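Local coordinates for protein activated BY transcription factor SSRB (Salmonella enterica, PDB 2WNW) that is a glycosyl hydrolase family 30 protein, also called SrfJ, that joins a TIM barrel to a beta-sandwich domain, at residues A[40-46]-A[379-385]; A[82-86]-A[134-138]; A[233-237]-A[261-265]; A[242-246]-A[272-278]. All coordinates share one frame; numbering follows the deposited sequence.

Contact 1 of 4, residues A[40-46]-A[379-385]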
loop_
_atom_site.group_PDB
_atom_site.type_symbol
_atom_site.label_atom_id
_atom_site.label_comp_id
_atom_site.label_asym_id
_atom_site.label_seq_id
_atom_site.Cartn_x
_atom_site.Cartn_y
_atom_site.Cartn_z
ATOM N N HIS A 40 -7.525 6.791 -14.725
ATOM C CA HIS A 40 -7.709 5.469 -14.138
ATOM C C HIS A 40 -8.406 5.610 -12.790
ATOM O O HIS A 40 -7.768 5.848 -11.764
ATOM C CB HIS A 40 -6.365 4.755 -13.989
ATOM C CG HIS A 40 -5.721 4.420 -15.299
ATOM N ND1 HIS A 40 -6.369 3.703 -16.281
ATOM C CD2 HIS A 40 -4.498 4.719 -15.796
ATOM C CE1 HIS A 40 -5.572 3.575 -17.328
ATOM N NE2 HIS A 40 -4.432 4.182 -17.059
ATOM N N ALA A 41 -9.728 5.461 -12.812
ATOM C CA ALA A 41 -10.541 5.591 -11.611
ATOM C C ALA A 41 -10.654 4.287 -10.836
ATOM O O ALA A 41 -10.706 3.201 -11.414
ATOM C CB ALA A 41 -11.931 6.100 -11.982
ATOM N N LEU A 42 -10.693 4.404 -9.515
ATOM C CA LEU A 42 -10.803 3.236 -8.660
ATOM C C LEU A 42 -12.191 3.190 -8.011
ATOM O O LEU A 42 -13.196 3.405 -8.695
ATOM C CB LEU A 42 -9.670 3.253 -7.624
ATOM C CG LEU A 42 -8.273 3.331 -8.270
ATOM C CD1 LEU A 42 -7.193 3.391 -7.202
ATOM C CD2 LEU A 42 -8.057 2.123 -9.175
ATOM N N GLN A 43 -12.264 2.927 -6.708
ATOM C CA GLN A 43 -13.565 2.823 -6.044
ATOM C C GLN A 43 -14.302 4.145 -5.846
ATOM O O GLN A 43 -13.688 5.212 -5.782
ATOM C CB GLN A 43 -13.424 2.124 -4.685
ATOM C CG GLN A 43 -13.093 3.054 -3.521
ATOM C CD GLN A 43 -11.613 3.384 -3.411
ATOM O OE1 GLN A 43 -10.840 3.160 -4.340
ATOM N NE2 GLN A 43 -11.215 3.927 -2.266
ATOM N N GLN A 44 -15.627 4.056 -5.736
ATOM C CA GLN A 44 -16.469 5.231 -5.529
ATOM C C GLN A 44 -16.661 5.460 -4.033
ATOM O O GLN A 44 -16.794 4.506 -3.263
ATOM C CB GLN A 44 -17.833 5.032 -6.195
ATOM C CG GLN A 44 -18.666 6.298 -6.283
ATOM C CD GLN A 44 -19.874 6.142 -7.195
ATOM O OE1 GLN A 44 -20.231 7.062 -7.930
ATOM N NE2 GLN A 44 -20.510 4.978 -7.145
ATOM N N ILE A 45 -16.676 6.721 -3.620
ATOM C CA ILE A 45 -16.854 7.041 -2.211
ATOM C C ILE A 45 -18.195 7.738 -1.988
ATOM O O ILE A 45 -18.682 8.459 -2.860
ATOM C CB ILE A 45 -15.671 7.906 -1.693
ATOM C CG1 ILE A 45 -15.679 9.290 -2.340
ATOM C CG2 ILE A 45 -14.345 7.210 -2.028
ATOM C CD1 ILE A 45 -16.420 10.332 -1.531
ATOM N N ASP A 46 -18.788 7.510 -0.820
ATOM C CA ASP A 46 -20.090 8.083 -0.500
ATOM C C ASP A 46 -20.078 9.415 0.245
ATOM O O ASP A 46 -21.109 10.089 0.314
ATOM C CB ASP A 46 -20.923 7.066 0.288
ATOM C CG ASP A 46 -21.128 5.766 -0.475
ATOM O OD1 ASP A 46 -21.096 5.809 -1.721
ATOM O OD2 ASP A 46 -21.332 4.709 0.161
ATOM N N PRO A 379 -19.742 13.488 -2.625
ATOM C CA PRO A 379 -20.294 12.134 -2.707
ATOM C C PRO A 379 -20.316 11.702 -4.169
ATOM O O PRO A 379 -20.614 12.511 -5.047
ATOM C CB PRO A 379 -21.701 12.304 -2.140
ATOM C CG PRO A 379 -21.524 13.393 -1.135
ATOM C CD PRO A 379 -20.654 14.380 -1.886
ATOM N N GLY A 380 -19.989 10.440 -4.431
ATOM C CA GLY A 380 -19.985 9.950 -5.800
ATOM C C GLY A 380 -18.632 10.035 -6.488
ATOM O O GLY A 380 -18.423 9.427 -7.540
ATOM N N ALA A 381 -17.711 10.796 -5.907
ATOM C CA ALA A 381 -16.377 10.924 -6.477
ATOM C C ALA A 381 -15.688 9.564 -6.441
ATOM O O ALA A 381 -16.064 8.685 -5.662
ATOM C CB ALA A 381 -15.558 11.941 -5.675
ATOM N N ARG A 382 -14.690 9.382 -7.296
ATOM C CA ARG A 382 -13.943 8.135 -7.308
ATOM C C ARG A 382 -12.481 8.411 -7.004
ATOM O O ARG A 382 -11.945 9.458 -7.367
ATOM C CB ARG A 382 -14.057 7.428 -8.665
ATOM C CG ARG A 382 -15.386 6.715 -8.877
ATOM C CD ARG A 382 -15.395 5.915 -10.171
ATOM N NE ARG A 382 -16.671 5.232 -10.383
ATOM C CZ ARG A 382 -16.989 4.043 -9.877
ATOM N NH1 ARG A 382 -16.124 3.376 -9.122
ATOM N NH2 ARG A 382 -18.184 3.522 -10.125
ATOM N N VAL A 383 -11.844 7.481 -6.305
ATOM C CA VAL A 383 -10.432 7.625 -5.999
ATOM C C VAL A 383 -9.714 7.407 -7.327
ATOM O O VAL A 383 -10.150 6.594 -8.140
ATOM C CB VAL A 383 -9.968 6.556 -4.986
ATOM C CG1 VAL A 383 -8.442 6.496 -4.942
ATOM C CG2 VAL A 383 -10.525 6.879 -3.605
ATOM N N MET A 384 -8.636 8.142 -7.563
ATOM C CA MET A 384 -7.889 7.974 -8.804
ATOM C C MET A 384 -6.563 7.289 -8.508
ATOM O O MET A 384 -6.082 7.309 -7.373
ATOM C CB MET A 384 -7.613 9.329 -9.466
ATOM C CG MET A 384 -6.594 10.189 -8.729
ATOM S SD MET A 384 -6.060 11.614 -9.717
ATOM C CE MET A 384 -6.832 12.956 -8.840
ATOM N N LEU A 385 -5.980 6.672 -9.526
ATOM C CA LEU A 385 -4.696 6.015 -9.363
ATOM C C LEU A 385 -3.627 7.092 -9.212
ATOM O O LEU A 385 -3.637 8.092 -9.931
ATOM C CB LEU A 385 -4.376 5.158 -10.592
ATOM C CG LEU A 385 -2.963 4.570 -10.649
ATOM C CD1 LEU A 385 -2.802 3.533 -9.538
ATOM C CD2 LEU A 385 -2.718 3.932 -12.016
#

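Contact 2 of 4, residues A[82-86]-A[134-138]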
loop_
_atom_site.group_PDB
_atom_site.type_symbol
_atom_site.label_atom_id
_atom_site.label_comp_id
_atom_site.label_asym_id
_atom_site.label_seq_id
_atom_site.Cartn_x
_atom_site.Cartn_y
_atom_site.Cartn_z
ATOM N N ASN A 82 -19.100 20.893 4.783
ATOM C CA ASN A 82 -20.047 20.195 3.919
ATOM C C ASN A 82 -20.206 18.705 4.233
ATOM O O ASN A 82 -20.174 17.874 3.329
ATOM C CB ASN A 82 -19.598 20.369 2.459
ATOM C CG ASN A 82 -20.577 19.775 1.468
ATOM O OD1 ASN A 82 -21.760 20.109 1.476
ATOM N ND2 ASN A 82 -20.086 18.890 0.601
ATOM N N TYR A 83 -20.376 18.365 5.508
ATOM C CA TYR A 83 -20.541 16.967 5.887
ATOM C C TYR A 83 -21.712 16.351 5.133
ATOM O O TYR A 83 -22.804 16.920 5.092
ATOM C CB TYR A 83 -20.752 16.835 7.401
ATOM C CG TYR A 83 -19.473 16.646 8.201
ATOM C CD1 TYR A 83 -19.522 16.317 9.557
ATOM C CD2 TYR A 83 -18.217 16.763 7.599
ATOM C CE1 TYR A 83 -18.358 16.103 10.291
ATOM C CE2 TYR A 83 -17.040 16.552 8.330
ATOM C CZ TYR A 83 -17.121 16.219 9.675
ATOM O OH TYR A 83 -15.974 15.986 10.403
ATOM N N THR A 84 -21.475 15.182 4.543
ATOM C CA THR A 84 -22.485 14.488 3.759
ATOM C C THR A 84 -22.888 13.129 4.325
ATOM O O THR A 84 -23.799 12.481 3.806
ATOM C CB THR A 84 -21.997 14.309 2.312
ATOM O OG1 THR A 84 -20.719 13.657 2.312
ATOM C CG2 THR A 84 -21.855 15.660 1.637
ATOM N N LEU A 85 -22.205 12.700 5.380
ATOM C CA LEU A 85 -22.506 11.428 6.033
ATOM C C LEU A 85 -22.620 11.644 7.537
ATOM O O LEU A 85 -22.170 12.660 8.066
ATOM C CB LEU A 85 -21.390 10.405 5.797
ATOM C CG LEU A 85 -21.029 9.925 4.393
ATOM C CD1 LEU A 85 -19.901 8.900 4.496
ATOM C CD2 LEU A 85 -22.248 9.306 3.723
ATOM N N ALA A 86 -23.206 10.668 8.221
ATOM C CA ALA A 86 -23.330 10.724 9.668
ATOM C C ALA A 86 -23.707 9.352 10.200
ATOM O O ALA A 86 -24.263 8.521 9.479
ATOM C CB ALA A 86 -24.384 11.752 10.081
ATOM N N ASN A 134 -27.971 20.754 5.250
ATOM C CA ASN A 134 -27.782 19.775 4.184
ATOM C C ASN A 134 -28.848 18.694 4.294
ATOM O O ASN A 134 -28.650 17.669 4.945
ATOM C CB ASN A 134 -26.395 19.130 4.238
ATOM C CG ASN A 134 -26.178 18.143 3.099
ATOM O OD1 ASN A 134 -26.980 18.078 2.162
ATOM N ND2 ASN A 134 -25.094 17.372 3.173
ATOM N N PRO A 135 -30.003 18.913 3.651
ATOM C CA PRO A 135 -31.102 17.946 3.687
ATOM C C PRO A 135 -30.812 16.634 2.963
ATOM O O PRO A 135 -31.599 15.691 3.048
ATOM C CB PRO A 135 -32.258 18.720 3.058
ATOM C CG PRO A 135 -31.569 19.594 2.070
ATOM C CD PRO A 135 -30.370 20.094 2.849
ATOM N N HIS A 136 -29.681 16.565 2.263
ATOM C CA HIS A 136 -29.326 15.358 1.523
ATOM C C HIS A 136 -28.290 14.463 2.205
ATOM O O HIS A 136 -27.762 13.534 1.590
ATOM C CB HIS A 136 -28.852 15.733 0.117
ATOM C CG HIS A 136 -29.926 16.335 -0.734
ATOM N ND1 HIS A 136 -29.785 17.555 -1.362
ATOM C CD2 HIS A 136 -31.170 15.895 -1.041
ATOM C CE1 HIS A 136 -30.897 17.842 -2.017
ATOM N NE2 HIS A 136 -31.753 16.851 -1.839
ATOM N N MET A 137 -28.005 14.736 3.473
ATOM C CA MET A 137 -27.045 13.927 4.219
ATOM C C MET A 137 -27.489 12.470 4.218
ATOM O O MET A 137 -28.681 12.178 4.316
ATOM C CB MET A 137 -26.961 14.381 5.678
ATOM C CG MET A 137 -26.334 15.727 5.919
ATOM S SD MET A 137 -26.207 15.987 7.700
ATOM C CE MET A 137 -24.946 14.764 8.111
ATOM N N LYS A 138 -26.529 11.558 4.113
ATOM C CA LYS A 138 -26.825 10.131 4.141
ATOM C C LYS A 138 -26.574 9.704 5.588
ATOM O O LYS A 138 -25.436 9.743 6.065
ATOM C CB LYS A 138 -25.890 9.376 3.193
ATOM C CG LYS A 138 -26.093 7.870 3.183
ATOM C CD LYS A 138 -25.034 7.171 2.340
ATOM C CE LYS A 138 -25.211 5.660 2.384
ATOM N NZ LYS A 138 -24.141 4.932 1.647
HETATM O O HOH W 1 -23.663 7.604 6.754
#

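Contact 3 of 4, residues A[233-237]-A[261-265]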
loop_
_atom_site.group_PDB
_atom_site.type_symbol
_atom_site.label_atom_id
_atom_site.label_comp_id
_atom_site.label_asym_id
_atom_site.label_seq_id
_atom_site.Cartn_x
_atom_site.Cartn_y
_atom_site.Cartn_z
ATOM N N MET A 233 -32.458 0.356 1.718
ATOM C CA MET A 233 -31.625 0.508 2.909
ATOM C C MET A 233 -30.329 -0.291 2.758
ATOM O O MET A 233 -30.351 -1.437 2.305
ATOM C CB MET A 233 -32.382 -0.008 4.135
ATOM C CG MET A 233 -31.620 0.098 5.446
ATOM S SD MET A 233 -31.482 1.804 5.990
ATOM C CE MET A 233 -33.099 2.048 6.752
ATOM N N GLU A 234 -29.198 0.307 3.129
ATOM C CA GLU A 234 -27.932 -0.416 3.054
ATOM C C GLU A 234 -27.691 -1.033 4.425
ATOM O O GLU A 234 -28.013 -0.424 5.446
ATOM C CB GLU A 234 -26.755 0.516 2.732
ATOM C CG GLU A 234 -26.815 1.238 1.395
ATOM C CD GLU A 234 -25.495 1.913 1.052
ATOM O OE1 GLU A 234 -24.714 2.213 1.983
ATOM O OE2 GLU A 234 -25.236 2.154 -0.145
ATOM N N ILE A 235 -27.139 -2.240 4.450
ATOM C CA ILE A 235 -26.830 -2.897 5.713
ATOM C C ILE A 235 -25.355 -3.284 5.731
ATOM O O ILE A 235 -24.853 -3.914 4.794
ATOM C CB ILE A 235 -27.678 -4.167 5.935
ATOM C CG1 ILE A 235 -29.161 -3.794 6.054
ATOM C CG2 ILE A 235 -27.223 -4.876 7.209
ATOM C CD1 ILE A 235 -30.086 -4.992 6.266
ATOM N N TYR A 236 -24.665 -2.883 6.794
ATOM C CA TYR A 236 -23.245 -3.179 6.964
ATOM C C TYR A 236 -23.047 -4.124 8.142
ATOM O O TYR A 236 -23.823 -4.105 9.100
ATOM C CB TYR A 236 -22.458 -1.888 7.234
ATOM C CG TYR A 236 -22.375 -0.949 6.055
ATOM C CD1 TYR A 236 -21.268 -0.964 5.204
ATOM C CD2 TYR A 236 -23.415 -0.068 5.771
ATOM C CE1 TYR A 236 -21.203 -0.123 4.093
ATOM C CE2 TYR A 236 -23.364 0.776 4.666
ATOM C CZ TYR A 236 -22.259 0.742 3.833
ATOM O OH TYR A 236 -22.220 1.569 2.731
ATOM N N ILE A 237 -22.012 -4.958 8.058
ATOM C CA ILE A 237 -21.683 -5.881 9.135
ATOM C C ILE A 237 -20.258 -5.583 9.617
ATOM O O ILE A 237 -19.585 -4.707 9.066
ATOM C CB ILE A 237 -21.798 -7.362 8.690
ATOM C CG1 ILE A 237 -20.916 -7.625 7.469
ATOM C CG2 ILE A 237 -23.261 -7.697 8.382
ATOM C CD1 ILE A 237 -20.870 -9.092 7.067
ATOM N N GLY A 261 -27.896 -10.067 0.537
ATOM C CA GLY A 261 -28.571 -9.151 1.441
ATOM C C GLY A 261 -27.746 -8.127 2.197
ATOM O O GLY A 261 -28.310 -7.232 2.826
ATOM N N ILE A 262 -26.424 -8.238 2.135
ATOM C CA ILE A 262 -25.551 -7.312 2.852
ATOM C C ILE A 262 -24.732 -6.464 1.877
ATOM O O ILE A 262 -24.101 -6.997 0.964
ATOM C CB ILE A 262 -24.632 -8.108 3.796
ATOM C CG1 ILE A 262 -25.499 -8.829 4.836
ATOM C CG2 ILE A 262 -23.618 -7.189 4.458
ATOM C CD1 ILE A 262 -24.738 -9.780 5.726
ATOM N N ASN A 263 -24.743 -5.148 2.088
ATOM C CA ASN A 263 -24.051 -4.197 1.211
ATOM C C ASN A 263 -22.544 -4.063 1.413
ATOM O O ASN A 263 -21.830 -3.630 0.507
ATOM C CB ASN A 263 -24.682 -2.808 1.341
ATOM C CG ASN A 263 -26.176 -2.810 1.066
ATOM O OD1 ASN A 263 -26.972 -3.283 1.878
ATOM N ND2 ASN A 263 -26.561 -2.279 -0.088
ATOM N N GLY A 264 -22.053 -4.413 2.593
ATOM C CA GLY A 264 -20.626 -4.298 2.821
ATOM C C GLY A 264 -20.239 -4.398 4.277
ATOM O O GLY A 264 -21.010 -4.883 5.102
ATOM N N LEU A 265 -19.031 -3.945 4.594
ATOM C CA LEU A 265 -18.565 -3.995 5.969
ATOM C C LEU A 265 -18.134 -2.622 6.432
ATOM O O LEU A 265 -17.597 -1.834 5.654
ATOM C CB LEU A 265 -17.382 -4.955 6.119
ATOM C CG LEU A 265 -17.579 -6.435 5.774
ATOM C CD1 LEU A 265 -17.395 -6.642 4.277
ATOM C CD2 LEU A 265 -16.559 -7.261 6.542
HETATM O O HOH W 2 -29.493 -2.135 -0.641
#

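Contact 4 of 4, residues A[242-246]-A[272-278]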
loop_
_atom_site.group_PDB
_atom_site.type_symbol
_atom_site.label_atom_id
_atom_site.label_comp_id
_atom_site.label_asym_id
_atom_site.label_seq_id
_atom_site.Cartn_x
_atom_site.Cartn_y
_atom_site.Cartn_z
ATOM N N LYS A 242 -9.997 -2.965 11.954
ATOM C CA LYS A 242 -9.486 -3.523 10.708
ATOM C C LYS A 242 -8.695 -4.832 10.764
ATOM O O LYS A 242 -8.549 -5.504 9.743
ATOM C CB LYS A 242 -8.676 -2.444 9.976
ATOM C CG LYS A 242 -9.552 -1.301 9.465
ATOM C CD LYS A 242 -8.743 -0.240 8.721
ATOM C CE LYS A 242 -8.108 0.749 9.683
ATOM N NZ LYS A 242 -7.218 1.706 8.959
ATOM N N ASP A 243 -8.202 -5.209 11.939
ATOM C CA ASP A 243 -7.426 -6.445 12.059
ATOM C C ASP A 243 -8.224 -7.733 11.806
ATOM O O ASP A 243 -7.647 -8.755 11.431
ATOM C CB ASP A 243 -6.763 -6.505 13.436
ATOM C CG ASP A 243 -7.772 -6.586 14.560
ATOM O OD1 ASP A 243 -8.093 -7.714 14.995
ATOM O OD2 ASP A 243 -8.252 -5.520 14.998
ATOM N N GLY A 244 -9.541 -7.689 11.998
ATOM C CA GLY A 244 -10.348 -8.884 11.786
ATOM C C GLY A 244 -11.251 -8.814 10.568
ATOM O O GLY A 244 -12.146 -9.645 10.384
ATOM N N LEU A 245 -10.995 -7.825 9.722
ATOM C CA LEU A 245 -11.784 -7.582 8.519
ATOM C C LEU A 245 -11.916 -8.760 7.541
ATOM O O LEU A 245 -13.030 -9.179 7.205
ATOM C CB LEU A 245 -11.197 -6.369 7.795
ATOM C CG LEU A 245 -12.075 -5.506 6.895
ATOM C CD1 LEU A 245 -13.364 -5.136 7.607
ATOM C CD2 LEU A 245 -11.289 -4.251 6.515
ATOM N N VAL A 246 -10.790 -9.291 7.079
ATOM C CA VAL A 246 -10.824 -10.392 6.122
ATOM C C VAL A 246 -11.430 -11.677 6.684
ATOM O O VAL A 246 -12.248 -12.321 6.019
ATOM C CB VAL A 246 -9.413 -10.681 5.562
ATOM C CG1 VAL A 246 -9.456 -11.878 4.624
ATOM C CG2 VAL A 246 -8.895 -9.452 4.816
ATOM N N GLY A 272 -5.056 -0.024 14.773
ATOM C CA GLY A 272 -4.016 0.342 13.828
ATOM C C GLY A 272 -4.410 0.376 12.365
ATOM O O GLY A 272 -5.587 0.268 12.014
ATOM N N ASP A 273 -3.394 0.506 11.514
ATOM C CA ASP A 273 -3.558 0.608 10.065
ATOM C C ASP A 273 -4.243 -0.566 9.367
ATOM O O ASP A 273 -5.379 -0.443 8.908
ATOM C CB ASP A 273 -2.190 0.845 9.405
ATOM C CG ASP A 273 -1.487 2.098 9.918
ATOM O OD1 ASP A 273 -2.102 2.870 10.687
ATOM O OD2 ASP A 273 -0.309 2.315 9.542
ATOM N N HIS A 274 -3.536 -1.688 9.262
ATOM C CA HIS A 274 -4.058 -2.884 8.600
ATOM C C HIS A 274 -4.698 -2.561 7.251
ATOM O O HIS A 274 -5.702 -3.160 6.871
ATOM C CB HIS A 274 -5.072 -3.582 9.511
ATOM C CG HIS A 274 -4.457 -4.171 10.743
ATOM N ND1 HIS A 274 -3.552 -5.209 10.696
ATOM C CD2 HIS A 274 -4.586 -3.844 12.051
ATOM C CE1 HIS A 274 -3.148 -5.495 11.921
ATOM N NE2 HIS A 274 -3.760 -4.680 12.763
ATOM N N PHE A 275 -4.099 -1.628 6.518
ATOM C CA PHE A 275 -4.640 -1.217 5.225
ATOM C C PHE A 275 -4.760 -2.361 4.217
ATOM O O PHE A 275 -5.676 -2.376 3.396
ATOM C CB PHE A 275 -3.786 -0.090 4.620
ATOM C CG PHE A 275 -3.660 1.131 5.506
ATOM C CD1 PHE A 275 -4.792 1.749 6.035
ATOM C CD2 PHE A 275 -2.408 1.665 5.798
ATOM C CE1 PHE A 275 -4.677 2.886 6.848
ATOM C CE2 PHE A 275 -2.276 2.800 6.609
ATOM C CZ PHE A 275 -3.416 3.412 7.136
ATOM N N SER A 276 -3.835 -3.315 4.278
ATOM C CA SER A 276 -3.849 -4.443 3.351
ATOM C C SER A 276 -5.143 -5.252 3.371
ATOM O O SER A 276 -5.532 -5.823 2.348
ATOM C CB SER A 276 -2.663 -5.374 3.628
ATOM O OG SER A 276 -1.443 -4.778 3.228
ATOM N N GLN A 277 -5.814 -5.307 4.519
ATOM C CA GLN A 277 -7.058 -6.067 4.599
ATOM C C GLN A 277 -8.189 -5.359 3.864
ATOM O O GLN A 277 -9.082 -6.007 3.319
ATOM C CB GLN A 277 -7.431 -6.344 6.060
ATOM C CG GLN A 277 -6.477 -7.350 6.705
ATOM C CD GLN A 277 -7.015 -7.953 7.981
ATOM O OE1 GLN A 277 -8.186 -8.328 8.060
ATOM N NE2 GLN A 277 -6.153 -8.069 8.990
ATOM N N ILE A 278 -8.146 -4.032 3.837
ATOM C CA ILE A 278 -9.159 -3.273 3.112
ATOM C C ILE A 278 -8.937 -3.541 1.625
ATOM O O ILE A 278 -9.872 -3.859 0.890
ATOM C CB ILE A 278 -9.020 -1.757 3.336
ATOM C CG1 ILE A 278 -9.151 -1.420 4.821
ATOM C CG2 ILE A 278 -10.102 -1.019 2.546
ATOM C CD1 ILE A 278 -8.912 0.044 5.112
HETATM O O HOH W 3 -7.750 -1.164 13.218
#

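Contact 1 of 4, residues A[40-46]-A[379-385]
Val383 is the bump of this strand pair: it points at segment 40-46 and fits between the side chains of Leu42, Gln43 and Ile45. Its CG1 branch meets Leu42 CD1 at 4.0 Å, while CG2 takes Ile45 CG2 at 4.1 Å and lies under the amide of Gln43. Gln43 leaves its backbone pointing away from the partner strand, and the bend at chi2 (-82°) brings the amide back over the valine, with NE2 3.3 Å from Val383 CG2; the same NE2 is held by the carbonyls of Phe321 and Cys325. On the other face of the sheet Arg382 runs extended along Ala41, Leu42 and Gln44. Its NH1 donates to Leu42 O (3.0 Å), which lies close to the guanidinium plane, and Gln44 CB sits over one guanidinium face. At one end His40 CB meets Leu385 CB, and Tyr280 of the second subunit packs on both residues. Backbone bonds, among them Val383 N to Gln43 O at 3.0 Å, keep the strands antiparallel, their axes 155° apart. The register slips by one residue between Ala41 and Gln44, a beta bulge in the sheet of the family 30 beta-sandwich domain.

Contact 2 of 4, residues A[82-86]-A[134-138]
Segments 82-86 and 134-138 run into neighbouring parallel strands of the TIM barrel, meeting where Leu85 pairs with Lys138. Lys138 N gives Thr84 O a nearly straight bond (2.9 Å, 178° at the hydrogen), and Lys138 O receives a weak one from Ala86 N. A water donates to both Lys138 O and Ala86 O, bridging the strands just beyond the weak bond. Before its strand, segment 134-138 makes a type I turn from Asn134 to Met137, straight after helix 124-133. Asn134 uses both ends of its amide there. With CG anti to the backbone N (chi1 -178°), the group reaches across so that ND2 donates to Tyr83 O at 3.0 Å, the acceptor lying in the amide plane; OD1 turns back to take His136 N from above its carbonyl plane, an Asx turn. Two bonds fix the amide's rotation, and the one from ND2 ties the turn to the chain entering strand 85-90. On one side of the pair, Leu85 and Lys138 lie side by side and point the same way, Leu85 CD2 against Lys138 CB at 3.7 Å, and the extended lysine carries NZ on to Glu234 and Asp46. On the other, Met137 packs near Phe76 of helix 65-76 and Leu131 of helix 124-133. The Met137 thioether bends at chi3 (69°), laying its CE 3.5 Å from Leu85 O and 3.6 Å from Ala86 CB.

Contact 3 of 4, residues A[233-237]-A[261-265]
Segments 233-237 and 261-265 bring together the starts of two adjacent parallel TIM-barrel strands, paired at Tyr236 with Gly264 and Ile237 with Leu265, where Ile237 N donates to Gly264 O at 3.1 Å. Ahead of this pairing Asn263, still in the loop, grips Ile235 twice. Asn263 N donates to Ile235 O at 3.0 Å, in the carbonyl plane, and its side-chain OD1 accepts from Ile235 N at 2.8 Å, the donor standing above the amide's own carbonyl plane. With CG beside the backbone N (chi1 -56°), the amide reaches along the neighbouring strand to Glu234 and Ile235; ND2 also gives a hydrogen to a water that bridges to Met233 O. On the barrel's outer side Ile237 CG2 meets Ile262 CD1 at 3.7 Å, the two side chains at about a right angle, and Ile237 CG1 touches Leu265 CG; helices 210-227 and 245-252 cover this layer. The opposite face carries Glu234 and Tyr236. Gly264, without a side chain, lets the tyrosine ring lie close to its backbone, and the ring's edge faces Leu265 C. Tyr236 OH then donates to Glu234 OE1 at 2.7 Å, from above the carboxylate plane.

Contact 4 of 4, residues A[242-246]-A[272-278]
The His274 ring carries Asp243 CB over one face, a CH-pi contact 3.8 Å from the ring centroid and shifted toward the rim, while its ND1 bonds Ser387 of the second subunit. Phe275 has Asp273 CB over one face and meets His315 edge-to-face. Lys242 NZ approaches this phenyl ring obliquely, 3.5 Å from Phe275 CE1. The third flat group, the Gln277 amide, closes over the turn that starts helix 245-252. Gln277 OE1 accepts Val246 N almost straight (2.9 Å, 177° at the hydrogen) and in its carbonyl plane; Gln277 NE2 donates to Asp243 O at 2.9 Å, arriving from above that carbonyl plane. Held at both ends, the amide cannot turn over without losing these bonds, and NE2 also bonds Ser387 of the second subunit. Lys242 reaches back across the other segment: its chain bends at chi3 (-83°), passes Ile278 CD1 with its CD at 3.6 Å, and puts NZ on a lone pair of Asp273 O at 2.8 Å. NZ also forms a salt bridge with Asp316, which would balance the charge of this buried lysine. A water links Lys242 N to Gly272 O. Leu245 CD2 rests on Ile278 CG1, and both residues lean on strand 264-268, at Leu265 and Phe267. Two loops that follow barrel strands, with the helices they begin, are thereby clasped together between that strand, helix 305-322 and the second subunit.

Contacts 2, 3 and 4 all lie within the chain closed by contact 1, which joins strands of the beta-sandwich domain on either side of the barrel sequence. Lys138 of contact 2 binds contacts 1, 2 and 3 into one charged cluster: its NZ is 2.8 Å from Glu234 OE1 of contact 3 and 3.2 Å from Asp46 OD2 of contact 1, while Lys289 pairs with the same two acids. Contact 3 touches contact 4 through Leu265 CD2 and Leu245 CD1, 4.0 Å apart, a strand-to-helix packing. Contacts 2 and 4 stay apart, their centres about 27 Å from each other. Contacts 1 and 4 both meet the second subunit, and a glycerol lies by contact 4 at Asp273.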